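Long-range contacts in glycoside hydrolase YxiA (Bacillus licheniformis, PDB 3LV4), which probably hydrolyses O-glycosidic bonds in L-arabinan, as a calcium-binding family 43 glycoside hydrolase resembling endo-1,5-alpha-L-arabinosidases: residues S132-P137 and Q186-K191; Y138-H143 and S165-I170; K302-F307 and V320-L325; R339-K344 and R415-A420. All coordinates share one frame; numbering follows the deposited sequence.

Contact 1: residues S132-P137 and Q186-K191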
# COMPACT_ATOMS: atom_id res chain seq x y z
N SER A 132 -7.50 -1.76 -28.72
CA SER A 132 -6.91 -1.29 -27.48
C SER A 132 -5.53 -0.71 -27.73
O SER A 132 -5.04 -0.69 -28.86
CB SER A 132 -6.79 -2.44 -26.48
OG SER A 132 -5.65 -3.23 -26.77
N ASN A 133 -4.88 -0.25 -26.66
CA ASN A 133 -3.54 0.31 -26.80
C ASN A 133 -2.45 -0.70 -27.17
O ASN A 133 -1.33 -0.30 -27.49
CB ASN A 133 -3.16 1.09 -25.54
CG ASN A 133 -4.01 2.33 -25.36
OD1 ASN A 133 -4.43 2.95 -26.33
ND2 ASN A 133 -4.28 2.69 -24.12
N ASP A 134 -2.76 -2.00 -27.15
CA ASP A 134 -1.78 -2.97 -27.64
C ASP A 134 -2.10 -3.48 -29.04
O ASP A 134 -1.39 -4.34 -29.58
CB ASP A 134 -1.52 -4.10 -26.63
CG ASP A 134 -2.56 -5.21 -26.67
OD1 ASP A 134 -3.48 -5.17 -27.51
OD2 ASP A 134 -2.44 -6.14 -25.84
N GLY A 135 -3.15 -2.92 -29.64
CA GLY A 135 -3.53 -3.23 -31.01
C GLY A 135 -4.58 -4.31 -31.11
O GLY A 135 -5.31 -4.37 -32.11
N THR A 136 -4.67 -5.18 -30.10
CA THR A 136 -5.74 -6.18 -30.09
C THR A 136 -7.02 -5.55 -29.51
O THR A 136 -6.95 -4.55 -28.80
CB THR A 136 -5.35 -7.44 -29.29
OG1 THR A 136 -5.20 -7.12 -27.90
CG2 THR A 136 -4.04 -8.01 -29.81
N PRO A 137 -8.19 -6.11 -29.84
CA PRO A 137 -9.43 -5.56 -29.27
C PRO A 137 -9.41 -5.57 -27.74
O PRO A 137 -8.93 -6.55 -27.14
CB PRO A 137 -10.51 -6.50 -29.81
CG PRO A 137 -9.94 -6.97 -31.11
CD PRO A 137 -8.47 -7.14 -30.85
N GLN A 186 5.25 -0.10 -26.52
CA GLN A 186 5.03 -1.00 -25.38
C GLN A 186 3.60 -1.50 -25.19
O GLN A 186 3.38 -2.43 -24.41
CB GLN A 186 5.46 -0.31 -24.09
CG GLN A 186 6.90 0.11 -24.05
CD GLN A 186 7.24 0.70 -22.71
OE1 GLN A 186 7.50 -0.02 -21.75
NE2 GLN A 186 7.18 2.02 -22.61
N GLY A 187 2.63 -0.89 -25.86
CA GLY A 187 1.23 -1.20 -25.58
C GLY A 187 0.89 -0.92 -24.12
O GLY A 187 1.14 0.17 -23.63
N TYR A 188 0.33 -1.91 -23.42
CA TYR A 188 0.02 -1.72 -22.00
C TYR A 188 1.21 -2.04 -21.10
O TYR A 188 1.13 -1.87 -19.87
CB TYR A 188 -1.20 -2.54 -21.58
CG TYR A 188 -2.49 -2.00 -22.16
CD1 TYR A 188 -3.00 -0.78 -21.72
CD2 TYR A 188 -3.20 -2.69 -23.13
CE1 TYR A 188 -4.18 -0.27 -22.24
CE2 TYR A 188 -4.38 -2.19 -23.66
CZ TYR A 188 -4.86 -0.97 -23.21
OH TYR A 188 -6.02 -0.45 -23.72
N GLY A 189 2.30 -2.50 -21.69
CA GLY A 189 3.49 -2.87 -20.94
C GLY A 189 3.53 -4.33 -20.52
O GLY A 189 2.88 -5.18 -21.13
N LYS A 190 4.29 -4.61 -19.47
CA LYS A 190 4.55 -5.99 -19.05
C LYS A 190 3.73 -6.31 -17.80
O LYS A 190 3.70 -5.52 -16.85
CB LYS A 190 6.04 -6.16 -18.74
CG LYS A 190 6.41 -7.47 -18.06
CD LYS A 190 7.87 -7.48 -17.58
CE LYS A 190 8.30 -8.90 -17.25
NZ LYS A 190 9.71 -8.97 -16.74
N LYS A 191 3.05 -7.45 -17.81
CA LYS A 191 2.23 -7.84 -16.66
C LYS A 191 3.12 -8.34 -15.52
O LYS A 191 4.09 -9.06 -15.75
CB LYS A 191 1.19 -8.89 -17.05
CG LYS A 191 0.20 -9.20 -15.92
CD LYS A 191 -1.02 -9.99 -16.38
CE LYS A 191 -0.68 -11.46 -16.63
NZ LYS A 191 -1.90 -12.29 -16.88
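Tyr188 lies against the type I beta turn from Ser132 to Gly135, and its own backbone belongs to a type II' turn from Gln186 to Gly189. Two turns of the family 43 domain thus meet through one tyrosine. Asn133 CB sits over one face of the ring, 3.9 Å from the centroid of Tyr188, in a CH-pi contact displaced toward the rim. The Asn133 side chain crosses the tyrosine at about a right angle, and its ND2 comes 3.5 Å from Tyr188 CE1. At the ring edge, Ser132 CB packs in plane beside Tyr188 OH. The hydroxyl takes an almost straight bond from the backbone, Asn133 N to Tyr188 OH at 3.2 Å and 174°. Tyr188 OH is also hydrogen-bonded to Lys125 O, in strand 118-126. Beside the ring the backbones come close. Gly187 CA makes a CA-H...O contact of 3.3 Å with Asn133 O. Having no side chain, Gly187 also lets its CA come 4.1 Å from Asp134 CA.

The second shell shapes the first turn. Ser132 OG accepts from Asp134 N in an ST turn and donates to Thr136 O. Asp134 OD1 accepts from Thr136 N in an Asx turn. The same oxygen receives the hydroxyl on its syn side, with Thr136 OG1 to Asp134 OD1 at 2.6 Å.

Contact 2: residues Y138-H143 and S165-I170. With ACT (acetate ion), chain H.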
# COMPACT_ATOMS: atom_id res chain seq x y z
N TYR A 138 -9.91 -4.51 -27.13
CA TYR A 138 -9.87 -4.41 -25.68
C TYR A 138 -10.63 -5.57 -25.02
O TYR A 138 -11.77 -5.88 -25.39
CB TYR A 138 -10.39 -3.05 -25.17
CG TYR A 138 -10.24 -2.97 -23.67
CD1 TYR A 138 -9.04 -2.55 -23.11
CD2 TYR A 138 -11.27 -3.35 -22.83
CE1 TYR A 138 -8.88 -2.49 -21.74
CE2 TYR A 138 -11.12 -3.31 -21.46
CZ TYR A 138 -9.93 -2.89 -20.92
OH TYR A 138 -9.81 -2.87 -19.55
N ASP A 139 -9.97 -6.21 -24.06
CA ASP A 139 -10.52 -7.37 -23.37
C ASP A 139 -10.09 -7.29 -21.91
O ASP A 139 -8.91 -7.50 -21.59
CB ASP A 139 -9.99 -8.65 -24.04
CG ASP A 139 -10.46 -9.93 -23.35
OD1 ASP A 139 -11.04 -9.85 -22.25
OD2 ASP A 139 -10.25 -11.01 -23.92
N ALA A 140 -11.03 -6.97 -21.03
CA ALA A 140 -10.70 -6.71 -19.63
C ALA A 140 -10.22 -7.94 -18.86
O ALA A 140 -9.77 -7.81 -17.72
CB ALA A 140 -11.88 -6.04 -18.92
N THR A 141 -10.32 -9.13 -19.44
CA THR A 141 -9.72 -10.31 -18.81
C THR A 141 -8.21 -10.31 -18.97
O THR A 141 -7.51 -10.96 -18.20
CB THR A 141 -10.27 -11.66 -19.33
OG1 THR A 141 -9.90 -11.84 -20.71
CG2 THR A 141 -11.79 -11.74 -19.17
N LYS A 142 -7.70 -9.58 -19.97
CA LYS A 142 -6.26 -9.61 -20.26
C LYS A 142 -5.60 -8.23 -20.31
O LYS A 142 -4.37 -8.12 -20.20
CB LYS A 142 -5.99 -10.37 -21.57
CG LYS A 142 -6.63 -9.75 -22.80
CD LYS A 142 -6.09 -10.39 -24.07
CE LYS A 142 -6.57 -9.65 -25.31
NZ LYS A 142 -5.77 -9.96 -26.55
N HIS A 143 -6.42 -7.19 -20.49
CA HIS A 143 -5.93 -5.82 -20.49
C HIS A 143 -6.26 -5.13 -19.19
O HIS A 143 -7.27 -5.42 -18.56
CB HIS A 143 -6.54 -5.03 -21.66
CG HIS A 143 -6.15 -5.55 -23.01
ND1 HIS A 143 -7.06 -5.76 -24.02
CD2 HIS A 143 -4.95 -5.91 -23.51
CE1 HIS A 143 -6.44 -6.23 -25.08
NE2 HIS A 143 -5.15 -6.33 -24.79
N SER A 165 -5.86 -1.97 -11.99
CA SER A 165 -6.81 -2.35 -10.95
C SER A 165 -7.75 -3.38 -11.52
O SER A 165 -8.43 -3.11 -12.52
CB SER A 165 -7.65 -1.16 -10.52
OG SER A 165 -8.76 -1.63 -9.77
N TYR A 166 -7.81 -4.54 -10.88
CA TYR A 166 -8.72 -5.61 -11.30
C TYR A 166 -8.50 -5.88 -12.78
O TYR A 166 -7.36 -5.88 -13.25
CB TYR A 166 -10.18 -5.23 -11.05
CG TYR A 166 -10.62 -5.13 -9.59
CD1 TYR A 166 -9.78 -4.64 -8.59
CD2 TYR A 166 -11.92 -5.50 -9.22
CE1 TYR A 166 -10.21 -4.55 -7.26
CE2 TYR A 166 -12.35 -5.41 -7.90
CZ TYR A 166 -11.50 -4.93 -6.93
OH TYR A 166 -11.96 -4.84 -5.62
N SER A 167 -9.57 -6.09 -13.54
CA SER A 167 -9.46 -6.37 -14.98
C SER A 167 -8.29 -7.32 -15.31
O SER A 167 -8.16 -8.39 -14.71
CB SER A 167 -9.36 -5.07 -15.78
OG SER A 167 -10.58 -4.34 -15.70
N GLY A 168 -7.44 -6.92 -16.25
CA GLY A 168 -6.42 -7.82 -16.78
C GLY A 168 -5.16 -7.93 -15.94
O GLY A 168 -4.28 -8.75 -16.24
N GLY A 169 -5.06 -7.12 -14.89
CA GLY A 169 -3.95 -7.23 -13.97
C GLY A 169 -3.15 -5.96 -13.77
O GLY A 169 -3.59 -4.86 -14.12
N ILE A 170 -1.96 -6.12 -13.20
CA ILE A 170 -1.07 -5.02 -12.87
C ILE A 170 0.07 -5.07 -13.87
O ILE A 170 0.68 -6.12 -14.08
CB ILE A 170 -0.50 -5.20 -11.43
CG1 ILE A 170 -1.63 -5.24 -10.40
CG2 ILE A 170 0.56 -4.12 -11.11
CD1 ILE A 170 -2.54 -3.99 -10.38
C ACT H . -13.13 -4.68 -13.31
O ACT H . -12.54 -5.80 -13.15
OXT ACT H . -12.41 -3.64 -13.35
CH3 ACT H . -14.62 -4.61 -13.44
O HOH W 1 -3.81 -10.56 -18.07
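The backbone of Gly168 runs close against the bend at 140-143, with Gly168 CA 3.9 Å from Lys142 CA. Gly168 belongs to a type II' beta turn from Tyr166 to Gly169, between strands 159-163 and 170-175 of the family 43 catalytic domain. Gly168 N gives His143 O a weak, bent hydrogen bond of 2.8 Å and 126°. Gly168 has no side chain, and its CA lies directly against the backbone of Lys142. A water donates to both Gly168 O and Lys142 O.

Ser167 is the main side chain at the join. Its CB lies 3.5 Å from His143 O, and its OG is 3.9 Å from Ala140 CB. OG stands anti to the carbonyl carbon, beside the backbone N (chi1 -67°). From there OG reaches one oxygen of an acetate, probably from the crystallisation liquor, while Ser167 N donates to the other. The acetate also lies at the edge of the Tyr166 ring. Ser165 OG is hydrogen-bonded to Glu201, the predicted proton donor.

The opposing bend is held from within. His143 ND1 accepts from Asp139 N. Asp139 OD1 closes an Asx turn with Thr141 N, and Thr141 OG1 meets the same face of the carboxylate, 2.8 Å from Asp139 OD1.

Contact 3: residues K302-F307 and V320-L325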
# COMPACT_ATOMS: atom_id res chain seq x y z
N LYS A 302 14.86 4.94 8.09
CA LYS A 302 13.53 4.46 8.42
C LYS A 302 12.68 4.30 7.16
O LYS A 302 12.89 5.01 6.18
CB LYS A 302 12.81 5.41 9.39
CG LYS A 302 13.44 5.53 10.77
CD LYS A 302 12.40 6.13 11.73
CE LYS A 302 13.00 6.63 13.00
NZ LYS A 302 11.97 7.41 13.78
N SER A 303 11.73 3.36 7.19
CA SER A 303 10.73 3.21 6.14
C SER A 303 9.32 3.35 6.74
O SER A 303 9.11 3.08 7.93
CB SER A 303 10.84 1.84 5.44
OG SER A 303 12.05 1.71 4.72
N TYR A 304 8.37 3.77 5.90
CA TYR A 304 7.01 4.02 6.34
C TYR A 304 5.99 3.51 5.34
O TYR A 304 6.17 3.63 4.13
CB TYR A 304 6.78 5.52 6.52
CG TYR A 304 7.73 6.20 7.47
CD1 TYR A 304 7.46 6.26 8.82
CD2 TYR A 304 8.90 6.79 7.00
CE1 TYR A 304 8.32 6.89 9.69
CE2 TYR A 304 9.78 7.42 7.87
CZ TYR A 304 9.48 7.47 9.21
OH TYR A 304 10.34 8.10 10.09
N LEU A 305 4.91 2.96 5.87
CA LEU A 305 3.77 2.53 5.08
C LEU A 305 2.69 3.59 5.26
O LEU A 305 2.32 3.90 6.39
CB LEU A 305 3.26 1.18 5.59
CG LEU A 305 2.20 0.48 4.76
CD1 LEU A 305 2.82 -0.12 3.48
CD2 LEU A 305 1.53 -0.63 5.57
N ILE A 306 2.21 4.15 4.16
CA ILE A 306 1.17 5.17 4.20
C ILE A 306 -0.06 4.63 3.48
O ILE A 306 0.05 4.17 2.35
CB ILE A 306 1.62 6.48 3.51
CG1 ILE A 306 2.88 7.03 4.18
CG2 ILE A 306 0.48 7.53 3.51
CD1 ILE A 306 4.17 6.58 3.53
N PHE A 307 -1.21 4.67 4.13
CA PHE A 307 -2.41 4.03 3.59
C PHE A 307 -3.66 4.70 4.13
O PHE A 307 -3.59 5.54 5.03
CB PHE A 307 -2.41 2.52 3.92
CG PHE A 307 -2.28 2.21 5.39
CD1 PHE A 307 -1.04 2.28 6.03
CD2 PHE A 307 -3.39 1.86 6.14
CE1 PHE A 307 -0.92 2.00 7.39
CE2 PHE A 307 -3.29 1.56 7.50
CZ PHE A 307 -2.05 1.63 8.13
N VAL A 320 -6.16 8.81 6.72
CA VAL A 320 -4.81 8.40 6.41
C VAL A 320 -4.14 7.88 7.68
O VAL A 320 -4.31 8.45 8.76
CB VAL A 320 -3.98 9.59 5.88
CG1 VAL A 320 -2.52 9.19 5.72
CG2 VAL A 320 -4.56 10.10 4.56
N ARG A 321 -3.41 6.77 7.54
CA ARG A 321 -2.60 6.26 8.64
C ARG A 321 -1.18 6.03 8.14
O ARG A 321 -0.96 5.75 6.95
CB ARG A 321 -3.18 4.97 9.22
CG ARG A 321 -4.43 5.16 10.10
CD ARG A 321 -4.10 5.97 11.36
NE ARG A 321 -5.23 6.09 12.29
CZ ARG A 321 -6.19 7.01 12.20
NH1 ARG A 321 -6.20 7.88 11.19
NH2 ARG A 321 -7.16 7.05 13.10
N VAL A 322 -0.23 6.16 9.04
CA VAL A 322 1.18 5.93 8.75
C VAL A 322 1.72 4.96 9.77
O VAL A 322 1.62 5.22 10.97
CB VAL A 322 1.99 7.24 8.82
CG1 VAL A 322 3.47 6.99 8.52
CG2 VAL A 322 1.41 8.28 7.86
N HIS A 323 2.28 3.83 9.31
CA HIS A 323 2.97 2.89 10.21
C HIS A 323 4.41 2.69 9.76
O HIS A 323 4.68 2.53 8.57
CB HIS A 323 2.28 1.51 10.24
CG HIS A 323 0.97 1.51 10.96
ND1 HIS A 323 0.62 0.54 11.87
CD2 HIS A 323 -0.09 2.36 10.89
CE1 HIS A 323 -0.60 0.78 12.33
NE2 HIS A 323 -1.05 1.88 11.76
N GLN A 324 5.32 2.66 10.72
CA GLN A 324 6.71 2.35 10.42
C GLN A 324 6.83 0.93 9.88
O GLN A 324 6.15 0.02 10.36
CB GLN A 324 7.57 2.54 11.67
CG GLN A 324 9.04 2.39 11.41
CD GLN A 324 9.91 3.00 12.50
OE1 GLN A 324 9.42 3.44 13.56
NE2 GLN A 324 11.20 3.01 12.26
N LEU A 325 7.69 0.76 8.88
CA LEU A 325 8.03 -0.56 8.35
C LEU A 325 9.38 -1.00 8.89
O LEU A 325 10.35 -0.24 8.83
CB LEU A 325 8.08 -0.54 6.82
CG LEU A 325 6.76 -0.43 6.05
CD1 LEU A 325 7.02 -0.02 4.59
CD2 LEU A 325 5.98 -1.74 6.13
O HOH W 2 11.82 1.86 9.81
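Ile306 lies side by side with Val320 and Val322, and all three point the same way. Ile306 CG2 meets Val320 CG1 at 4.1 Å, while CG1 faces Val322 CG2. Tyr304 CD1 reaches the other methyl, Val322 CG1. On the opposite face, Leu325 CG packs 3.9 Å from Leu305 CB. Phe307 lies on this second face too. Its CG stands between the backbone N and the carbonyl carbon (chi1 56°), and the ring leans over the partner strand. Arg321 CB covers one face of the ring, 4.0 Å from the centroid of Phe307. The ring edge meets the imidazole, with Phe307 CZ 3.5 Å from His323 CD2 and the two planes oblique.

The backbones form an antiparallel beta hairpin. Leu305 pairs with His323, and Phe307 with Arg321, through two hydrogen bonds each. The shortest is Leu305 N to His323 O, 2.7 Å. Near Ser303 a water joins Ser303 N to Leu325 O.

At the polar edge, Arg321 bends away to a salt bridge with Glu319, and His323 NE2 is hydrogen-bonded to Tyr286 OH. The two strands are the middle pair of a four-stranded antiparallel sheet, one blade of the family 43 five-bladed propeller. Strand 285-296 flanks 303-310, and strand 333-335 flanks 319-327.

Contact 4: residues R339-K344 and R415-A420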
# COMPACT_ATOMS: atom_id res chain seq x y z
N ARG A 339 0.32 3.06 14.85
CA ARG A 339 0.66 4.16 13.96
C ARG A 339 1.93 4.88 14.44
O ARG A 339 2.26 4.87 15.63
CB ARG A 339 -0.51 5.15 13.84
CG ARG A 339 -0.77 5.95 15.11
CD ARG A 339 -2.12 6.65 15.09
NE ARG A 339 -2.30 7.55 13.95
CZ ARG A 339 -3.31 8.42 13.86
NH1 ARG A 339 -4.21 8.49 14.83
NH2 ARG A 339 -3.41 9.21 12.80
N TYR A 340 2.62 5.51 13.50
CA TYR A 340 3.89 6.17 13.78
C TYR A 340 3.76 7.36 14.73
O TYR A 340 2.95 8.25 14.50
CB TYR A 340 4.53 6.64 12.47
CG TYR A 340 5.87 7.31 12.66
CD1 TYR A 340 6.95 6.61 13.20
CD2 TYR A 340 6.07 8.64 12.29
CE1 TYR A 340 8.17 7.22 13.38
CE2 TYR A 340 7.29 9.25 12.47
CZ TYR A 340 8.34 8.53 13.01
OH TYR A 340 9.57 9.13 13.19
N ALA A 341 4.58 7.37 15.77
CA ALA A 341 4.56 8.44 16.76
C ALA A 341 5.97 8.95 17.07
O ALA A 341 6.22 9.52 18.13
CB ALA A 341 3.88 7.97 18.04
N GLY A 342 6.89 8.74 16.13
CA GLY A 342 8.25 9.22 16.30
C GLY A 342 9.21 8.18 16.88
O GLY A 342 10.38 8.48 17.12
N GLU A 343 8.71 6.97 17.10
CA GLU A 343 9.51 5.93 17.74
C GLU A 343 10.60 5.42 16.81
O GLU A 343 10.50 5.53 15.59
CB GLU A 343 8.62 4.76 18.19
CG GLU A 343 8.20 3.80 17.07
CD GLU A 343 7.06 4.31 16.22
OE1 GLU A 343 6.45 5.35 16.57
OE2 GLU A 343 6.76 3.68 15.18
N LYS A 344 11.66 4.86 17.39
CA LYS A 344 12.72 4.28 16.58
C LYS A 344 13.16 2.95 17.16
O LYS A 344 12.90 2.66 18.33
CB LYS A 344 13.91 5.24 16.49
CG LYS A 344 14.60 5.49 17.80
CD LYS A 344 15.71 6.52 17.63
CE LYS A 344 16.46 6.75 18.92
NZ LYS A 344 17.57 7.75 18.76
N ARG A 415 9.30 -0.64 20.60
CA ARG A 415 8.50 0.10 21.57
C ARG A 415 7.69 1.17 20.84
O ARG A 415 8.22 1.92 20.04
CB ARG A 415 9.38 0.77 22.62
CG ARG A 415 10.11 -0.19 23.53
CD ARG A 415 10.84 0.58 24.63
NE ARG A 415 11.59 -0.30 25.53
CZ ARG A 415 12.77 -0.85 25.24
NH1 ARG A 415 13.33 -0.62 24.06
NH2 ARG A 415 13.38 -1.63 26.12
N GLN A 416 6.40 1.23 21.16
CA GLN A 416 5.49 2.12 20.46
C GLN A 416 4.54 2.82 21.40
O GLN A 416 4.38 2.42 22.55
CB GLN A 416 4.64 1.32 19.47
CG GLN A 416 5.41 0.74 18.32
CD GLN A 416 4.52 0.54 17.12
OE1 GLN A 416 3.78 -0.44 17.05
NE2 GLN A 416 4.56 1.48 16.20
N TRP A 417 3.91 3.87 20.90
CA TRP A 417 2.81 4.53 21.58
C TRP A 417 1.49 3.85 21.22
O TRP A 417 1.16 3.68 20.05
CB TRP A 417 2.77 5.99 21.14
CG TRP A 417 1.65 6.79 21.73
CD1 TRP A 417 0.52 7.21 21.09
CD2 TRP A 417 1.58 7.29 23.07
NE1 TRP A 417 -0.27 7.94 21.96
CE2 TRP A 417 0.36 8.00 23.18
CE3 TRP A 417 2.42 7.20 24.18
CZ2 TRP A 417 -0.03 8.62 24.36
CZ3 TRP A 417 2.02 7.82 25.35
CH2 TRP A 417 0.81 8.52 25.43
N ASP A 418 0.73 3.45 22.23
CA ASP A 418 -0.62 2.92 22.01
C ASP A 418 -1.60 4.05 22.26
O ASP A 418 -1.74 4.52 23.38
CB ASP A 418 -0.92 1.75 22.94
CG ASP A 418 -2.37 1.32 22.89
OD1 ASP A 418 -2.99 1.41 21.81
OD2 ASP A 418 -2.90 0.89 23.93
N ALA A 419 -2.29 4.46 21.20
CA ALA A 419 -3.15 5.64 21.26
C ALA A 419 -4.54 5.38 21.85
O ALA A 419 -5.41 6.23 21.77
CB ALA A 419 -3.27 6.28 19.88
N ALA A 420 -4.74 4.20 22.44
CA ALA A 420 -6.02 3.86 23.04
C ALA A 420 -5.94 3.88 24.56
O ALA A 420 -6.96 3.94 25.25
CB ALA A 420 -6.50 2.50 22.54
O HOH W 3 4.08 4.38 17.93
O HOH W 4 0.63 5.44 18.10
O HOH W 5 12.05 0.11 20.44
O HOH W 6 11.08 2.62 20.22
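Ala341 CB and Trp417 CB meet at 3.8 Å, the apolar touch of this contact. The indole itself leads away from segment 339-344, its CG anti to the backbone N (chi1 178°). Glu343 also packs by its aliphatic part, with CB 3.4 Å from Arg415 O.

Direct polar contact is slight. Gln416 NE2 gives Glu343 OE2 a weak hydrogen bond of 3.3 Å, with the amide and carboxylate planes 64° apart. The other end of the amide, Gln416 OE1, accepts from His338 N. Glu343 is bent at chi2 (-79°), which turns its carboxylate back toward its own segment. There OE1 accepts from Ala341 N at 2.9 Å, through its syn lone pair.

The contact packs the loop that follows strand 333-335, the last strand of a propeller blade, against strand 407-418 of the C-terminal lipocalin-like domain.

Waters bridge the two backbones. One water donates to Arg339 O and accepts from Trp417 N, with a weak bond to Glu343 OE1. A second donates to Arg339 O and to Trp417 O, and it lies in plane at the indole edge.

The two arginines find their charged partners outside the segments. Arg415 forms salt bridges with Glu346 and Asp352. Arg339 pairs with Glu10, with Arg339 NH2 bonded to Glu10 OE1.

Overall arrangement
The contacts fall into two pairs. Contacts 1 and 2 have centres about 10 Å apart, and their first segments, 132-137 and 138-143, are consecutive in one loop. Asp134 OD2 accepts from His143 NE2 at 2.9 Å, and Thr136 OG1 lies 3.2 Å from Lys142 NZ. Contact 2 is nearer the predicted catalytic centre, with the Ser167 side chain about 9 Å from that of Glu201. Contacts 3 and 4 have centres about 12 Å apart and touch each other, which links the propeller hairpin to the loop 339-344. Val322 O and Tyr340 N are 2.7 Å apart. Phe307 of contact 3 lies about 9 Å, side chain to side chain, from Asp15, the predicted proton acceptor. Contacts 1 and 4 lie on opposite sides of the chain's centre, about 45 Å apart between centres.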